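Local coordinates for phosphoribosylaminoimidazole-succinocarboxamide synthase (Pyrococcus horikoshii, PDB 4O7Z), which catalyses the ATP-dependent joining of L-aspartate to 5-amino-1-(5-phosphoribosyl)imidazole-4-carboxylate, a step of de novo purine biosynthesis, at residues 38-43 and 211-216; 87-92 and 173-178. All coordinates share one frame; numbering follows the deposited sequence.

Contact 1 (38-43 and 211-216). With 5GP (guanosine-5'-monophosphate), chain B; PO4 (phosphate ion), chain C.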
loop_
_atom_site.group_PDB
_atom_site.type_symbol
_atom_site.label_atom_id
_atom_site.label_comp_id
_atom_site.label_asym_id
_atom_site.label_seq_id
_atom_site.Cartn_x
_atom_site.Cartn_y
_atom_site.Cartn_z
ATOM N N LYS A 38 -13.131 8.609 -19.224
ATOM C CA LYS A 38 -12.624 9.098 -20.496
ATOM C C LYS A 38 -12.529 7.954 -21.496
ATOM O O LYS A 38 -11.844 6.961 -21.249
ATOM C CB LYS A 38 -11.252 9.767 -20.319
ATOM C CG LYS A 38 -10.793 10.543 -21.540
ATOM C CD LYS A 38 -9.512 11.311 -21.288
ATOM C CE LYS A 38 -9.081 12.032 -22.561
ATOM N NZ LYS A 38 -8.031 13.046 -22.280
ATOM N N LYS A 39 -13.233 8.093 -22.620
ATOM C CA LYS A 39 -13.195 7.100 -23.700
ATOM C C LYS A 39 -12.854 7.743 -25.032
ATOM O O LYS A 39 -13.170 8.911 -25.278
ATOM C CB LYS A 39 -14.530 6.357 -23.830
ATOM C CG LYS A 39 -14.800 5.353 -22.724
ATOM C CD LYS A 39 -16.282 5.019 -22.637
ATOM C CE LYS A 39 -16.624 4.446 -21.268
ATOM N NZ LYS A 39 -18.037 4.752 -20.909
ATOM N N ALA A 40 -12.210 6.963 -25.888
ATOM C CA ALA A 40 -11.972 7.348 -27.277
ATOM C C ALA A 40 -11.560 6.116 -28.072
ATOM O O ALA A 40 -11.209 5.071 -27.504
ATOM C CB ALA A 40 -10.907 8.436 -27.373
ATOM N N ARG A 41 -11.598 6.241 -29.388
ATOM C CA ARG A 41 -11.251 5.138 -30.256
ATOM C C ARG A 41 -10.117 5.547 -31.183
ATOM O O ARG A 41 -10.182 6.600 -31.812
ATOM C CB ARG A 41 -12.476 4.707 -31.047
ATOM C CG ARG A 41 -13.607 4.151 -30.184
ATOM C CD ARG A 41 -14.617 3.369 -31.016
ATOM N NE ARG A 41 -13.979 2.291 -31.774
ATOM C CZ ARG A 41 -13.493 2.415 -33.009
ATOM N NH1 ARG A 41 -13.565 3.579 -33.655
ATOM N NH2 ARG A 41 -12.924 1.369 -33.602
ATOM N N PHE A 42 -9.074 4.719 -31.251
ATOM C CA PHE A 42 -7.908 5.021 -32.082
ATOM C C PHE A 42 -7.632 3.914 -33.086
ATOM O O PHE A 42 -7.171 2.836 -32.715
ATOM C CB PHE A 42 -6.670 5.273 -31.212
ATOM C CG PHE A 42 -6.785 6.483 -30.324
ATOM C CD1 PHE A 42 -6.436 7.745 -30.796
ATOM C CD2 PHE A 42 -7.248 6.360 -29.012
ATOM C CE1 PHE A 42 -6.538 8.865 -29.974
ATOM C CE2 PHE A 42 -7.357 7.473 -28.189
ATOM C CZ PHE A 42 -6.997 8.730 -28.671
ATOM N N LYS A 43 -7.926 4.198 -34.356
ATOM C CA LYS A 43 -7.748 3.250 -35.456
ATOM C C LYS A 43 -6.294 2.812 -35.559
ATOM O O LYS A 43 -5.385 3.637 -35.636
ATOM C CB LYS A 43 -8.235 3.862 -36.783
ATOM C CG LYS A 43 -7.973 3.025 -38.031
ATOM C CD LYS A 43 -8.774 1.730 -38.033
ATOM C CE LYS A 43 -8.334 0.820 -39.168
ATOM N NZ LYS A 43 -9.280 -0.320 -39.343
ATOM N N ASP A 211 -0.207 8.110 -21.842
ATOM C CA ASP A 211 -0.261 9.451 -21.229
ATOM C C ASP A 211 -0.567 10.548 -22.270
ATOM O O ASP A 211 -1.075 11.612 -21.930
ATOM C CB ASP A 211 1.030 9.754 -20.480
ATOM C CG ASP A 211 1.025 9.214 -19.056
ATOM O OD1 ASP A 211 -0.051 8.827 -18.541
ATOM O OD2 ASP A 211 2.103 9.217 -18.435
ATOM N N VAL A 212 -0.260 10.256 -23.532
ATOM C CA VAL A 212 -0.638 11.096 -24.670
ATOM C C VAL A 212 -2.168 11.201 -24.777
ATOM O O VAL A 212 -2.703 12.288 -24.994
ATOM C CB VAL A 212 -0.038 10.546 -25.980
ATOM C CG1 VAL A 212 -0.512 11.356 -27.185
ATOM C CG2 VAL A 212 1.487 10.554 -25.886
ATOM N N PHE A 213 -2.859 10.074 -24.609
ATOM C CA PHE A 213 -4.318 10.077 -24.522
ATOM C C PHE A 213 -4.783 10.595 -23.162
ATOM O O PHE A 213 -5.638 11.477 -23.102
ATOM C CB PHE A 213 -4.867 8.678 -24.838
ATOM C CG PHE A 213 -6.305 8.455 -24.435
ATOM C CD1 PHE A 213 -7.352 9.149 -25.059
ATOM C CD2 PHE A 213 -6.621 7.515 -23.462
ATOM C CE1 PHE A 213 -8.673 8.917 -24.696
ATOM C CE2 PHE A 213 -7.945 7.268 -23.107
ATOM C CZ PHE A 213 -8.971 7.971 -23.721
ATOM N N ARG A 214 -4.206 10.087 -22.071
ATOM C CA ARG A 214 -4.663 10.490 -20.729
ATOM C C ARG A 214 -4.694 12.017 -20.551
ATOM O O ARG A 214 -5.710 12.578 -20.141
ATOM C CB ARG A 214 -3.808 9.872 -19.617
ATOM C CG ARG A 214 -4.039 8.395 -19.374
ATOM C CD ARG A 214 -3.207 7.931 -18.190
ATOM N NE ARG A 214 -3.271 6.480 -18.009
ATOM C CZ ARG A 214 -2.276 5.631 -18.265
ATOM N NH1 ARG A 214 -2.467 4.335 -18.064
ATOM N NH2 ARG A 214 -1.097 6.067 -18.719
ATOM N N PHE A 215 -3.579 12.680 -20.854
ATOM C CA PHE A 215 -3.468 14.095 -20.547
ATOM C C PHE A 215 -3.444 14.995 -21.777
ATOM O O PHE A 215 -2.936 16.115 -21.721
ATOM C CB PHE A 215 -2.284 14.339 -19.603
ATOM C CG PHE A 215 -2.411 13.609 -18.290
ATOM C CD1 PHE A 215 -3.391 13.970 -17.371
ATOM C CD2 PHE A 215 -1.576 12.542 -17.986
ATOM C CE1 PHE A 215 -3.527 13.288 -16.172
ATOM C CE2 PHE A 215 -1.703 11.859 -16.791
ATOM C CZ PHE A 215 -2.679 12.232 -15.882
ATOM N N ASP A 216 -4.017 14.498 -22.875
ATOM C CA ASP A 216 -4.135 15.246 -24.131
ATOM C C ASP A 216 -2.818 15.924 -24.478
ATOM O O ASP A 216 -2.678 17.137 -24.354
ATOM C CB ASP A 216 -5.288 16.271 -24.055
ATOM C CG ASP A 216 -6.636 15.612 -23.829
ATOM O OD1 ASP A 216 -6.970 14.672 -24.581
ATOM O OD2 ASP A 216 -7.353 16.014 -22.892
HETATM P P 5GP B . -0.129 4.780 -12.120
HETATM O O1P 5GP B . -0.211 4.111 -10.771
HETATM O O2P 5GP B . 0.908 5.874 -12.206
HETATM O O3P 5GP B . -1.457 5.171 -12.705
HETATM O "O5'" 5GP B . 0.369 3.645 -13.140
HETATM C "C5'" 5GP B . 1.703 3.119 -13.146
HETATM C "C4'" 5GP B . 2.014 2.371 -14.446
HETATM O "O4'" 5GP B . 1.234 1.179 -14.579
HETATM C "C3'" 5GP B . 1.714 3.203 -15.690
HETATM O "O3'" 5GP B . 2.664 2.859 -16.695
HETATM C "C2'" 5GP B . 0.363 2.738 -16.163
HETATM O "O2'" 5GP B . 0.286 2.896 -17.586
HETATM C "C1'" 5GP B . 0.321 1.286 -15.680
HETATM N N9 5GP B . -1.050 0.966 -15.210
HETATM C C8 5GP B . -1.480 0.885 -13.925
HETATM N N7 5GP B . -2.804 0.587 -13.873
HETATM C C5 5GP B . -3.235 0.466 -15.143
HETATM C C6 5GP B . -4.525 0.160 -15.810
HETATM O O6 5GP B . -5.545 -0.064 -15.125
HETATM N N1 5GP B . -4.560 0.134 -17.152
HETATM C C2 5GP B . -3.465 0.372 -17.916
HETATM N N2 5GP B . -3.582 0.321 -19.273
HETATM N N3 5GP B . -2.243 0.666 -17.372
HETATM C C4 5GP B . -2.083 0.716 -16.024
HETATM P P PO4 C . -6.007 3.999 -16.853
HETATM O O1 PO4 C . -5.908 3.500 -15.439
HETATM O O2 PO4 C . -5.916 5.510 -16.815
HETATM O O3 PO4 C . -4.897 3.390 -17.679
HETATM O O4 PO4 C . -7.305 3.565 -17.486
#
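Lys38 sends its ammonium group from strand 38-41 to the C-terminal end of helix 211-214, gripping Phe213, Arg214 and Asp216. With CG anti to the backbone N (chi1 -168°) and the chain extended beyond it, the side chain reaches the helix end. Lys38 NZ donates to Phe213 O at 3.0 Å, nearly in line with the carbonyl (162° at the oxygen). Lys38 NZ reaches Arg214 O, 3.2 Å away, from above that carbonyl's plane. The Asp216 carboxylate completes the cluster with a salt bridge, OD1 standing 3.0 Å from Lys38 NZ; the hydrogen bonds to OD1 and OD2 are weak. A methionine here would probably leave both helix-end carbonyls without this donor and the Asp216 carboxylate without its positive mate.

Apolar contacts centre on Phe213. Its ring slides past the Lys38 chain in the opposite direction, CZ lying 3.8 Å from Lys38 CG, while CE1 meets Ala40 CB at 3.5 Å. Phe42 turns an edge toward the Phe213 face in an offset edge-to-face pair, centroids 5.5 Å apart and planes at 80°. Phe213 packs against the hairpin of strands 30-33 and 38-41, touching Ala31 and Ala33, and Leu220 of helix 220-232 also meets it.

Ligand contacts belong to Arg214, whose CB is directed away from the strand. Arg214 NE and NH1 donate to O2 and O3 of a phosphate ion, probably from the crystallisation liquor, NH1 to O3 at 2.6 Å, and NH1 also reaches the guanosine monophosphate O2' at 3.1 Å. NH2 pairs with Asp211 OD1 from above the carboxylate plane; Asp211 OD2 binds Arg198.

Contact 2 (87-92 and 173-178). With 5GP (guanosine-5'-monophosphate), chain B.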
loop_
_atom_site.group_PDB
_atom_site.type_symbol
_atom_site.label_atom_id
_atom_site.label_comp_id
_atom_site.label_asym_id
_atom_site.label_seq_id
_atom_site.Cartn_x
_atom_site.Cartn_y
_atom_site.Cartn_z
ATOM N N PRO A 87 -5.621 -11.958 -8.912
ATOM C CA PRO A 87 -6.334 -10.687 -9.060
ATOM C C PRO A 87 -5.430 -9.531 -8.643
ATOM O O PRO A 87 -5.743 -8.809 -7.690
ATOM C CB PRO A 87 -7.530 -10.844 -8.104
ATOM C CG PRO A 87 -7.044 -11.786 -7.050
ATOM C CD PRO A 87 -5.925 -12.622 -7.629
ATOM N N LEU A 88 -4.304 -9.386 -9.341
ATOM C CA LEU A 88 -3.325 -8.338 -9.065
ATOM C C LEU A 88 -2.952 -7.581 -10.315
ATOM O O LEU A 88 -3.037 -8.102 -11.430
ATOM C CB LEU A 88 -2.028 -8.929 -8.512
ATOM C CG LEU A 88 -2.071 -9.735 -7.208
ATOM C CD1 LEU A 88 -0.764 -10.515 -7.085
ATOM C CD2 LEU A 88 -2.299 -8.804 -6.026
ATOM N N GLU A 89 -2.544 -6.339 -10.114
ATOM C CA GLU A 89 -1.787 -5.614 -11.108
ATOM C C GLU A 89 -0.510 -5.285 -10.394
ATOM O O GLU A 89 -0.538 -4.793 -9.253
ATOM C CB GLU A 89 -2.516 -4.348 -11.521
ATOM C CG GLU A 89 -3.834 -4.627 -12.222
ATOM C CD GLU A 89 -4.649 -3.367 -12.390
ATOM O OE1 GLU A 89 -5.464 -3.321 -13.324
ATOM O OE2 GLU A 89 -4.474 -2.421 -11.578
ATOM N N VAL A 90 0.610 -5.610 -11.036
ATOM C CA VAL A 90 1.927 -5.471 -10.427
ATOM C C VAL A 90 2.652 -4.352 -11.138
ATOM O O VAL A 90 2.929 -4.449 -12.330
ATOM C CB VAL A 90 2.737 -6.773 -10.520
ATOM C CG1 VAL A 90 4.092 -6.623 -9.825
ATOM C CG2 VAL A 90 1.949 -7.928 -9.895
ATOM N N VAL A 91 2.962 -3.287 -10.401
ATOM C CA VAL A 91 3.532 -2.104 -11.017
ATOM C C VAL A 91 5.017 -1.962 -10.643
ATOM O O VAL A 91 5.373 -1.974 -9.470
ATOM C CB VAL A 91 2.701 -0.825 -10.679
ATOM C CG1 VAL A 91 3.383 0.416 -11.229
ATOM C CG2 VAL A 91 1.287 -0.926 -11.272
ATOM N N VAL A 92 5.875 -1.865 -11.649
ATOM C CA VAL A 92 7.291 -1.547 -11.436
ATOM C C VAL A 92 7.567 -0.086 -11.859
ATOM O O VAL A 92 7.135 0.339 -12.905
ATOM C CB VAL A 92 8.204 -2.542 -12.181
ATOM C CG1 VAL A 92 9.661 -2.371 -11.751
ATOM C CG2 VAL A 92 7.751 -3.969 -11.908
ATOM N N ASP A 173 7.811 3.409 -15.919
ATOM C CA ASP A 173 7.129 2.414 -15.095
ATOM C C ASP A 173 6.278 1.531 -16.010
ATOM O O ASP A 173 6.166 1.797 -17.211
ATOM C CB ASP A 173 6.256 3.079 -14.003
ATOM C CG ASP A 173 5.202 4.032 -14.582
ATOM O OD1 ASP A 173 4.627 3.715 -15.639
ATOM O OD2 ASP A 173 4.955 5.113 -13.991
ATOM N N PHE A 174 5.658 0.503 -15.452
ATOM C CA PHE A 174 4.782 -0.347 -16.252
ATOM C C PHE A 174 3.959 -1.282 -15.368
ATOM O O PHE A 174 4.293 -1.515 -14.206
ATOM C CB PHE A 174 5.600 -1.147 -17.285
ATOM C CG PHE A 174 6.620 -2.085 -16.676
ATOM C CD1 PHE A 174 6.310 -3.422 -16.460
ATOM C CD2 PHE A 174 7.879 -1.634 -16.329
ATOM C CE1 PHE A 174 7.233 -4.299 -15.902
ATOM C CE2 PHE A 174 8.821 -2.503 -15.768
ATOM C CZ PHE A 174 8.498 -3.842 -15.556
ATOM N N LYS A 175 2.896 -1.833 -15.938
ATOM C CA LYS A 175 2.026 -2.738 -15.217
ATOM C C LYS A 175 2.090 -4.157 -15.825
ATOM O O LYS A 175 2.034 -4.332 -17.062
ATOM C CB LYS A 175 0.606 -2.188 -15.212
ATOM C CG LYS A 175 -0.395 -2.962 -14.365
ATOM C CD LYS A 175 -1.143 -4.012 -15.167
ATOM C CE LYS A 175 -2.227 -3.370 -16.043
ATOM N NZ LYS A 175 -2.828 -4.414 -16.919
ATOM N N LEU A 176 2.202 -5.148 -14.930
ATOM C CA LEU A 176 2.131 -6.558 -15.273
ATOM C C LEU A 176 0.984 -7.281 -14.581
ATOM O O LEU A 176 0.554 -6.909 -13.483
ATOM C CB LEU A 176 3.419 -7.281 -14.860
ATOM C CG LEU A 176 4.744 -6.834 -15.490
ATOM C CD1 LEU A 176 5.856 -7.624 -14.829
ATOM C CD2 LEU A 176 4.769 -6.976 -17.013
ATOM N N GLU A 177 0.528 -8.361 -15.202
ATOM C CA GLU A 177 -0.393 -9.277 -14.538
ATOM C C GLU A 177 0.125 -10.693 -14.703
ATOM O O GLU A 177 0.945 -10.952 -15.582
ATOM C CB GLU A 177 -1.803 -9.106 -15.117
ATOM C CG GLU A 177 -2.350 -7.694 -14.902
ATOM C CD GLU A 177 -3.767 -7.495 -15.415
ATOM O OE1 GLU A 177 -4.519 -8.479 -15.515
ATOM O OE2 GLU A 177 -4.140 -6.345 -15.733
ATOM N N PHE A 178 -0.350 -11.608 -13.864
ATOM C CA PHE A 178 0.229 -12.938 -13.759
ATOM C C PHE A 178 -0.850 -13.938 -13.471
ATOM O O PHE A 178 -1.888 -13.594 -12.923
ATOM C CB PHE A 178 1.200 -13.020 -12.562
ATOM C CG PHE A 178 2.480 -12.250 -12.738
ATOM C CD1 PHE A 178 3.610 -12.865 -13.262
ATOM C CD2 PHE A 178 2.571 -10.909 -12.329
ATOM C CE1 PHE A 178 4.811 -12.165 -13.397
ATOM C CE2 PHE A 178 3.758 -10.203 -12.472
ATOM C CZ PHE A 178 4.876 -10.829 -13.002
HETATM P P 5GP B . -0.129 4.780 -12.120
HETATM O O1P 5GP B . -0.211 4.111 -10.771
HETATM O O2P 5GP B . 0.908 5.874 -12.206
HETATM O O3P 5GP B . -1.457 5.171 -12.705
HETATM O "O5'" 5GP B . 0.369 3.645 -13.140
HETATM C "C5'" 5GP B . 1.703 3.119 -13.146
HETATM C "C4'" 5GP B . 2.014 2.371 -14.446
HETATM O "O4'" 5GP B . 1.234 1.179 -14.579
HETATM C "C3'" 5GP B . 1.714 3.203 -15.690
HETATM O "O3'" 5GP B . 2.664 2.859 -16.695
HETATM C "C2'" 5GP B . 0.363 2.738 -16.163
HETATM O "O2'" 5GP B . 0.286 2.896 -17.586
HETATM C "C1'" 5GP B . 0.321 1.286 -15.680
HETATM N N9 5GP B . -1.050 0.966 -15.210
HETATM C C8 5GP B . -1.480 0.885 -13.925
HETATM N N7 5GP B . -2.804 0.587 -13.873
HETATM C C5 5GP B . -3.235 0.466 -15.143
HETATM C C6 5GP B . -4.525 0.160 -15.810
HETATM O O6 5GP B . -5.545 -0.064 -15.125
HETATM N N1 5GP B . -4.560 0.134 -17.152
HETATM C C2 5GP B . -3.465 0.372 -17.916
HETATM N N2 5GP B . -3.582 0.321 -19.273
HETATM N N3 5GP B . -2.243 0.666 -17.372
HETATM C C4 5GP B . -2.083 0.716 -16.024
HETATM O O HOH W 1 -2.208 -10.771 -11.861
#
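Lys175 and Val91 face each other as a non-hydrogen-bonded antiparallel pair, and both side chains meet the bound guanosine monophosphate. Val91 CG1 touches C5' of the nucleotide at 3.7 Å. Lys175 CB lies against the ribose; the bends at chi2 (-93°) and chi3 (-76°) then bring CE over the guanine, 4.1 Å from its C5. Asp173 OD1 accepts a hydrogen bond from O3', modelled so short that its exact length is doubtful.

The next shell fixes the lysine. Glu89 CB packs on Lys175 CG at 3.8 Å, and Lys175 NZ forms a salt bridge of 2.6 Å with Glu177 OE2. The Glu89 and Glu177 side chains run alongside each other, pointing the same way, and Lys122, which forms a salt bridge to Glu177, would probably ease the repulsion between them.

Behind these groups the backbones are laced at Val90-Leu176 and Val92-Phe174, each a hydrogen-bonded pair with two N-H...O bonds; Val90 N to Leu176 O, at 2.8 Å, is nearly straight. Farther along, a water bridges Leu88 O and Phe178 N. On the face away from the nucleotide, Val92 CB sits over the Phe174 ring, 4.0 Å from its centroid, as a CH-pi contact, while Val90 CG2 meets the edge of Phe178. Helix 143-165 covers this side, through Ile149 on Val90 and Asn157 on Phe174.

The Val91 and Lys175 face of an antiparallel sheet thus cradles a nucleotide also hydrogen-bonded by Arg93, Ser99 and Arg198, consistent with the ribonucleotide substrate site of SAICAR synthetases.

How the contacts relate
From the N terminus, after three earlier strands the chain forms strand 38-41, which pairs with 30-33, then passes helix 45-62 to reach residues 87-92. Contact 2 closes the inner loop when strand 169-180 returns beside strand 84-93, after helices 133-138 and 143-165. Contact 1 closes the outer loop later, at the short helix 211-214, so contact 2 is nested within it and the two do not cross. Their centres lie 21 Å apart and their nearest atoms about 7 Å. Guanosine monophosphate spans the interval, and Arg198 of strand 197-201 pairs with both Asp173 and Asp211, linking the sheet that holds the buried contact 2 to hairpin 30-33/38-41 and helix 211-214 near the surface.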